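Local structure of protein ppBat (Bacteroides thetaiotaomicron VPI-5482, 3CNE) at residues L93-M107 against G113-G125. The protein binds flavin derivatives such as lumichrome, riboflavin, FMN and FAD as a homodimer, and may serve as a flavin store rather than a protease. Sequence-based numbering, arbitrary orientation.
Sequences LMEVIKTFGEKGKMM and GAMMFDFTGITKG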
loop_
_atom_site.group_PDB
_atom_site.type_symbol
_atom_site.label_atom_id
_atom_site.label_comp_id
_atom_site.label_asym_id
_atom_site.label_seq_id
_atom_site.Cartn_x
_atom_site.Cartn_y
_atom_site.Cartn_z
ATOM N N LEU A 93 -5.068 15.989 16.157
ATOM C CA LEU A 93 -4.416 16.123 14.845
ATOM C C LEU A 93 -3.911 17.551 14.545
ATOM O O LEU A 93 -2.773 17.738 14.137
ATOM C CB LEU A 93 -5.364 15.680 13.721
ATOM C CG LEU A 93 -4.729 15.646 12.325
ATOM C CD1 LEU A 93 -3.505 14.739 12.294
ATOM C CD2 LEU A 93 -5.733 15.172 11.283
HETATM N N MSE A 94 -4.801 18.527 14.713
HETATM C CA MSE A 94 -4.501 19.936 14.490
HETATM C C MSE A 94 -3.385 20.401 15.404
HETATM O O MSE A 94 -2.454 21.081 14.962
HETATM C CB MSE A 94 -5.743 20.798 14.715
HETATM C CG MSE A 94 -6.848 20.558 13.701
HETATM SE SE MSE A 94 -6.365 21.185 11.899
HETATM C CE MSE A 94 -5.494 19.592 11.144
ATOM N N GLU A 95 -3.491 20.029 16.676
ATOM C CA GLU A 95 -2.490 20.352 17.673
ATOM C C GLU A 95 -1.115 19.808 17.269
ATOM O O GLU A 95 -0.112 20.533 17.253
ATOM C CB GLU A 95 -2.886 19.756 19.029
ATOM C CG GLU A 95 -2.099 20.379 20.173
ATOM C CD GLU A 95 -2.286 19.684 21.513
ATOM O OE1 GLU A 95 -3.461 19.443 21.914
ATOM O OE2 GLU A 95 -1.232 19.413 22.169
ATOM N N VAL A 96 -1.087 18.528 16.940
ATOM C CA VAL A 96 0.159 17.842 16.601
ATOM C C VAL A 96 0.790 18.392 15.333
ATOM O O VAL A 96 2.004 18.527 15.251
ATOM C CB VAL A 96 -0.048 16.310 16.505
ATOM C CG1 VAL A 96 1.102 15.659 15.758
ATOM C CG2 VAL A 96 -0.210 15.695 17.930
ATOM N N ILE A 97 -0.030 18.723 14.345
ATOM C CA ILE A 97 0.509 19.248 13.077
ATOM C C ILE A 97 1.084 20.650 13.298
ATOM O O ILE A 97 2.161 20.986 12.776
ATOM C CB ILE A 97 -0.539 19.279 11.988
ATOM C CG1 ILE A 97 -0.838 17.849 11.495
ATOM C CG2 ILE A 97 -0.113 20.169 10.838
ATOM C CD1 ILE A 97 -2.077 17.812 10.623
ATOM N N LYS A 98 0.352 21.459 14.061
ATOM C CA LYS A 98 0.828 22.812 14.404
ATOM C C LYS A 98 2.167 22.740 15.119
ATOM O O LYS A 98 3.094 23.447 14.754
ATOM C CB LYS A 98 -0.201 23.579 15.237
ATOM C CG LYS A 98 0.045 25.106 15.272
ATOM C CD LYS A 98 -0.934 25.789 16.241
ATOM C CE LYS A 98 -0.619 27.303 16.431
ATOM N NZ LYS A 98 -1.597 28.182 15.726
ATOM N N THR A 99 2.264 21.887 16.132
ATOM C CA THR A 99 3.473 21.767 16.923
ATOM C C THR A 99 4.678 21.318 16.090
ATOM O O THR A 99 5.723 21.943 16.146
ATOM C CB THR A 99 3.255 20.831 18.093
ATOM O OG1 THR A 99 2.195 21.347 18.899
ATOM C CG2 THR A 99 4.515 20.692 18.926
ATOM N N PHE A 100 4.523 20.252 15.302
ATOM C CA PHE A 100 5.584 19.837 14.386
ATOM C C PHE A 100 6.060 20.977 13.468
ATOM O O PHE A 100 7.253 21.162 13.287
ATOM C CB PHE A 100 5.116 18.643 13.543
ATOM C CG PHE A 100 5.434 17.298 14.155
ATOM C CD1 PHE A 100 4.654 16.778 15.180
ATOM C CD2 PHE A 100 6.528 16.552 13.698
ATOM C CE1 PHE A 100 4.944 15.513 15.732
ATOM C CE2 PHE A 100 6.812 15.289 14.228
ATOM C CZ PHE A 100 6.039 14.778 15.251
ATOM N N GLY A 101 5.116 21.720 12.883
ATOM C CA GLY A 101 5.424 22.782 11.933
ATOM C C GLY A 101 6.121 23.947 12.626
ATOM O O GLY A 101 7.156 24.427 12.151
ATOM N N GLU A 102 5.560 24.366 13.763
ATOM C CA GLU A 102 6.181 25.370 14.653
ATOM C C GLU A 102 7.611 25.000 15.077
ATOM O O GLU A 102 8.462 25.886 15.260
ATOM C CB GLU A 102 5.325 25.575 15.910
ATOM C CG GLU A 102 4.104 26.428 15.672
ATOM C CD GLU A 102 3.216 26.587 16.913
ATOM O OE1 GLU A 102 3.443 25.899 17.954
ATOM O OE2 GLU A 102 2.275 27.414 16.838
ATOM N N LYS A 103 7.880 23.701 15.240
ATOM C CA LYS A 103 9.206 23.277 15.676
ATOM C C LYS A 103 10.153 22.999 14.522
ATOM O O LYS A 103 11.236 22.448 14.723
ATOM C CB LYS A 103 9.139 22.092 16.647
ATOM C CG LYS A 103 8.488 22.411 17.978
ATOM C CD LYS A 103 8.492 21.180 18.908
ATOM C CE LYS A 103 7.714 21.451 20.201
ATOM N NZ LYS A 103 8.390 20.978 21.456
ATOM N N GLY A 104 9.736 23.364 13.313
ATOM C CA GLY A 104 10.602 23.265 12.135
ATOM C C GLY A 104 10.872 21.851 11.648
ATOM O O GLY A 104 11.885 21.598 10.983
ATOM N N LYS A 105 9.955 20.926 11.942
ATOM C CA LYS A 105 10.129 19.529 11.527
ATOM C C LYS A 105 9.777 19.354 10.064
ATOM O O LYS A 105 9.069 20.171 9.493
ATOM C CB LYS A 105 9.319 18.588 12.410
ATOM C CG LYS A 105 9.461 18.855 13.914
ATOM C CD LYS A 105 10.788 18.331 14.426
ATOM C CE LYS A 105 10.899 18.421 15.931
ATOM N NZ LYS A 105 12.187 17.770 16.308
HETATM N N MSE A 106 10.296 18.298 9.445
HETATM C CA MSE A 106 9.963 18.004 8.071
HETATM C C MSE A 106 8.499 17.510 7.968
HETATM O O MSE A 106 8.104 16.587 8.680
HETATM C CB MSE A 106 10.942 16.965 7.549
HETATM C CG MSE A 106 10.699 16.497 6.149
HETATM SE SE MSE A 106 12.122 15.219 5.664
HETATM C CE MSE A 106 12.907 14.916 7.440
HETATM N N MSE A 107 7.714 18.169 7.106
HETATM C CA MSE A 107 6.275 17.909 6.953
HETATM C C MSE A 107 6.042 17.256 5.600
HETATM O O MSE A 107 6.328 17.846 4.556
HETATM C CB MSE A 107 5.442 19.189 7.049
HETATM C CG MSE A 107 5.764 20.105 8.192
HETATM SE SE MSE A 107 5.615 19.223 9.904
HETATM C CE MSE A 107 3.662 19.058 10.028
ATOM N N GLY A 113 -3.388 16.045 2.446
ATOM C CA GLY A 113 -2.395 16.338 3.472
ATOM C C GLY A 113 -2.013 17.810 3.562
ATOM O O GLY A 113 -1.923 18.372 4.666
ATOM N N ALA A 114 -1.787 18.442 2.406
ATOM C CA ALA A 114 -1.402 19.860 2.377
ATOM C C ALA A 114 -2.516 20.736 2.969
ATOM O O ALA A 114 -2.246 21.805 3.552
ATOM C CB ALA A 114 -1.104 20.300 0.960
HETATM N N MSE A 115 -3.761 20.281 2.821
HETATM C CA MSE A 115 -4.899 21.026 3.362
HETATM C C MSE A 115 -4.933 20.918 4.880
HETATM O O MSE A 115 -5.162 21.908 5.573
HETATM C CB MSE A 115 -6.199 20.538 2.755
HETATM C CG MSE A 115 -7.416 21.366 3.158
HETATM SE SE MSE A 115 -9.066 20.452 2.650
HETATM C CE MSE A 115 -9.074 18.874 3.832
HETATM N N MSE A 116 -4.677 19.715 5.391
HETATM C CA MSE A 116 -4.579 19.515 6.841
HETATM C C MSE A 116 -3.489 20.437 7.420
HETATM O O MSE A 116 -3.672 21.059 8.469
HETATM C CB MSE A 116 -4.312 18.042 7.162
HETATM C CG MSE A 116 -5.449 17.117 6.708
HETATM SE SE MSE A 116 -7.092 17.475 7.744
HETATM C CE MSE A 116 -6.534 16.667 9.371
ATOM N N PHE A 117 -2.352 20.502 6.728
ATOM C CA PHE A 117 -1.277 21.414 7.090
ATOM C C PHE A 117 -1.766 22.866 7.053
ATOM O O PHE A 117 -1.564 23.602 8.020
ATOM C CB PHE A 117 -0.044 21.221 6.170
ATOM C CG PHE A 117 0.632 19.863 6.288
ATOM C CD1 PHE A 117 0.451 19.054 7.407
ATOM C CD2 PHE A 117 1.493 19.418 5.277
ATOM C CE1 PHE A 117 1.119 17.794 7.514
ATOM C CE2 PHE A 117 2.157 18.177 5.373
ATOM C CZ PHE A 117 1.957 17.363 6.494
ATOM N N ASP A 118 -2.427 23.256 5.957
ATOM C CA ASP A 118 -2.895 24.620 5.763
ATOM C C ASP A 118 -3.783 25.090 6.901
ATOM O O ASP A 118 -3.631 26.220 7.377
ATOM C CB ASP A 118 -3.634 24.787 4.423
ATOM C CG ASP A 118 -4.269 26.205 4.256
ATOM O OD1 ASP A 118 -4.596 26.868 5.258
ATOM O OD2 ASP A 118 -4.472 26.680 3.130
ATOM N N PHE A 119 -4.691 24.215 7.338
ATOM C CA PHE A 119 -5.645 24.524 8.405
ATOM C C PHE A 119 -4.950 25.062 9.643
ATOM O O PHE A 119 -5.517 25.872 10.383
ATOM C CB PHE A 119 -6.464 23.273 8.791
ATOM C CG PHE A 119 -7.518 22.872 7.783
ATOM C CD1 PHE A 119 -7.882 23.710 6.745
ATOM C CD2 PHE A 119 -8.196 21.661 7.932
ATOM C CE1 PHE A 119 -8.873 23.340 5.842
ATOM C CE2 PHE A 119 -9.180 21.275 7.047
ATOM C CZ PHE A 119 -9.530 22.115 5.999
ATOM N N THR A 120 -3.729 24.592 9.883
ATOM C CA THR A 120 -2.976 25.011 11.058
ATOM C C THR A 120 -2.188 26.295 10.778
ATOM O O THR A 120 -1.613 26.867 11.690
ATOM C CB THR A 120 -1.994 23.910 11.557
ATOM O OG1 THR A 120 -0.898 23.822 10.653
ATOM C CG2 THR A 120 -2.696 22.536 11.649
ATOM N N GLY A 121 -2.171 26.745 9.528
ATOM C CA GLY A 121 -1.418 27.943 9.159
ATOM C C GLY A 121 0.074 27.762 8.880
ATOM O O GLY A 121 0.715 28.661 8.332
ATOM N N ILE A 122 0.632 26.599 9.228
ATOM C CA ILE A 122 2.081 26.411 9.123
ATOM C C ILE A 122 2.597 26.542 7.691
ATOM O O ILE A 122 3.804 26.685 7.465
ATOM C CB ILE A 122 2.559 25.064 9.736
ATOM C CG1 ILE A 122 1.913 23.872 8.998
ATOM C CG2 ILE A 122 2.307 25.055 11.248
ATOM C CD1 ILE A 122 2.525 22.532 9.338
ATOM N N THR A 123 1.685 26.465 6.727
ATOM C CA THR A 123 2.066 26.504 5.328
ATOM C C THR A 123 2.246 27.914 4.767
ATOM O O THR A 123 2.493 28.036 3.584
ATOM C CB THR A 123 1.058 25.738 4.434
ATOM O OG1 THR A 123 -0.252 26.300 4.598
ATOM C CG2 THR A 123 1.021 24.244 4.782
ATOM N N LYS A 124 2.110 28.958 5.594
ATOM C CA LYS A 124 2.183 30.358 5.129
ATOM C C LYS A 124 3.279 30.516 4.074
ATOM O O LYS A 124 4.426 30.216 4.356
ATOM C CB LYS A 124 2.492 31.342 6.271
ATOM C CG LYS A 124 1.767 31.114 7.600
ATOM C CD LYS A 124 0.512 31.999 7.750
ATOM C CE LYS A 124 -0.256 31.676 9.017
ATOM N NZ LYS A 124 -1.671 32.207 8.943
ATOM N N GLY A 125 2.900 30.952 2.873
ATOM C CA GLY A 125 3.851 31.291 1.800
ATOM C C GLY A 125 4.621 30.156 1.137
ATOM O O GLY A 125 5.534 30.408 0.346
#
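I97 holds CG2 anti to its backbone N (CG1 lies beside that N, chi1 -73°), which sends the methyl to F117 CD1 at 3.7 Å; M107 bends at chi2 and chi3 to bring its CE to the same ring, at CE1. In this alpha/beta fold of the DJ-1/PfpI family, helix 88-102 leads through a Schellman turn at G104 into strand 106-110; the axes of helices 93-102 and 113-119 cross at -82°, and the start of that strand and the turn after helix 113-119 join the packing. M107 CB sits over one face of the F117 ring in a CH-pi contact, 4.2 Å from the centroid. With an alanine in place of F117, M107 CB would probably lose the ring it rests on and I97 CG2 part of its packing. Past the helix, I122 CD1 lies 3.7 Å from M107 CE, and I122 CG2 packs 3.9 Å from G101 CA, where a side chain on that glycine would clash. At the other end M94 SE meets F119 CB and lies at the edge of the F119 ring, near its plane. T120 turns its methyl CG2 to I97 CG2 at 3.6 Å; no hydrogen bond links the segments, and T120 OG1 instead donates to F117 O, 2.7 Å away in the carbonyl plane.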